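PDB 2I4R: V-type ATP synthase subunit F from Archaeoglobus fulgidus, which is a component of the A-type ATP synthase, the membrane-bound rotary machine that makes ATP from ADP at the expense of a proton gradient. Local coordinates for the interface of chains A and B. Coordinates in Å, arbitrary orientation; residue numbers count along the deposited sequence, not the author numbering. Chains: chain A/B, V-type ATP synthase subunit F.

The interface of chains A and B. Residues chain A 85-87; chain B 78, 82-84.
A:Val86 and B:Thr82 meet through their methyl groups at the apolar centre, CG1 of the valine lying 3.7 Å from CG2 of the threonine. The side chains approach at a slant, and the contact is methyl to methyl. B:Thr82 turns CG2 anti to its own backbone N (OG1 at chi1 -64°), which gives its methyl to the valine and leaves the hydroxyl OG1 on the far side of CB. B:Val84 borders this centre along the strand; its CG1 comes to 4.0 Å from the backbone carbonyl O of A:Ser85, and its CA is nearer to the same oxygen. Further out, B:Lys78 runs its aliphatic stem alongside A:Gly87. The lysine chain leaves the backbone extended and bends twice near its end, bringing CE to 3.5 Å from the CA of A:Gly87. The side-chain amine NZ of B:Lys78 stays 3.8 Å from A:Gly87 O, so the lysine acts here mainly through its methylenes, although a positive charge on it might still weakly favour that carbonyl. With an alanine in place of B:Lys78, the CA and carbonyl of A:Gly87 are likely to lose their methylene cover, opening a gap beside the end of the chain A strand. At the polar rim the amide N of A:Gly87 donates a hydrogen bond of 3.0 Å to B:Phe83 O. The phenyl ring of B:Phe83 points away from chain A, leaving its main chain to make the contact. Strand 82-86 of each chain takes part, A:Val86 pairing antiparallel with B:Val84, while A:Gly87 just follows its strand and B:Lys78 comes from a loop preceding the other. This edge pairing belongs to a two-fold symmetric interface, with a twin of each contact; the dimer may be a feature of the crystal rather than of the working enzyme.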
loop_
_atom_site.group_PDB
_atom_site.type_symbol
_atom_site.label_atom_id
_atom_site.label_comp_id
_atom_site.label_asym_id
_atom_site.label_seq_id
_atom_site.Cartn_x
_atom_site.Cartn_y
_atom_site.Cartn_z
ATOM N N SER A 85 -0.211 2.002 -2.361
ATOM C CA SER A 85 1.168 2.212 -2.799
ATOM C C SER A 85 2.223 1.562 -1.923
ATOM O O SER A 85 2.230 1.710 -0.696
ATOM C CB SER A 85 1.471 3.708 -2.939
ATOM O OG SER A 85 1.223 4.389 -1.725
ATOM N N VAL A 86 3.111 0.836 -2.591
ATOM C CA VAL A 86 4.214 0.134 -1.952
ATOM C C VAL A 86 5.441 1.036 -2.016
ATOM O O VAL A 86 5.907 1.363 -3.111
ATOM C CB VAL A 86 4.525 -1.181 -2.697
ATOM C CG1 VAL A 86 5.534 -2.002 -1.915
ATOM C CG2 VAL A 86 3.237 -1.955 -2.933
ATOM N N GLY A 87 5.960 1.430 -0.852
ATOM C CA GLY A 87 7.122 2.305 -0.811
ATOM C C GLY A 87 8.457 1.632 -1.108
ATOM O O GLY A 87 9.509 2.161 -0.671
ATOM N N LYS B 78 13.103 3.559 4.776
ATOM C CA LYS B 78 12.390 2.316 4.502
ATOM C C LYS B 78 13.261 1.216 3.895
ATOM O O LYS B 78 12.914 0.642 2.857
ATOM C CB LYS B 78 11.196 2.589 3.574
ATOM C CG LYS B 78 10.269 1.390 3.385
ATOM C CD LYS B 78 9.312 1.555 2.203
ATOM C CE LYS B 78 8.206 2.579 2.460
ATOM N NZ LYS B 78 8.709 3.974 2.604
ATOM N N THR B 82 9.197 -2.576 4.388
ATOM C CA THR B 82 8.661 -1.785 3.301
ATOM C C THR B 82 7.254 -1.396 3.725
ATOM O O THR B 82 6.418 -2.263 3.980
ATOM C CB THR B 82 8.577 -2.615 2.003
ATOM O OG1 THR B 82 9.899 -2.981 1.588
ATOM C CG2 THR B 82 7.890 -1.832 0.899
ATOM N N PHE B 83 6.991 -0.099 3.828
ATOM C CA PHE B 83 5.661 0.344 4.203
ATOM C C PHE B 83 4.738 0.335 2.999
ATOM O O PHE B 83 5.144 0.677 1.889
ATOM C CB PHE B 83 5.704 1.737 4.828
ATOM C CG PHE B 83 6.104 1.725 6.267
ATOM C CD1 PHE B 83 7.419 1.439 6.634
ATOM C CD2 PHE B 83 5.156 1.912 7.266
ATOM C CE1 PHE B 83 7.783 1.330 7.982
ATOM C CE2 PHE B 83 5.505 1.806 8.618
ATOM C CZ PHE B 83 6.824 1.512 8.975
ATOM N N VAL B 84 3.500 -0.090 3.228
ATOM C CA VAL B 84 2.480 -0.156 2.188
ATOM C C VAL B 84 1.326 0.692 2.726
ATOM O O VAL B 84 0.775 0.395 3.785
ATOM C CB VAL B 84 2.035 -1.629 1.971
ATOM C CG1 VAL B 84 0.990 -1.729 0.886
ATOM C CG2 VAL B 84 3.225 -2.465 1.604
#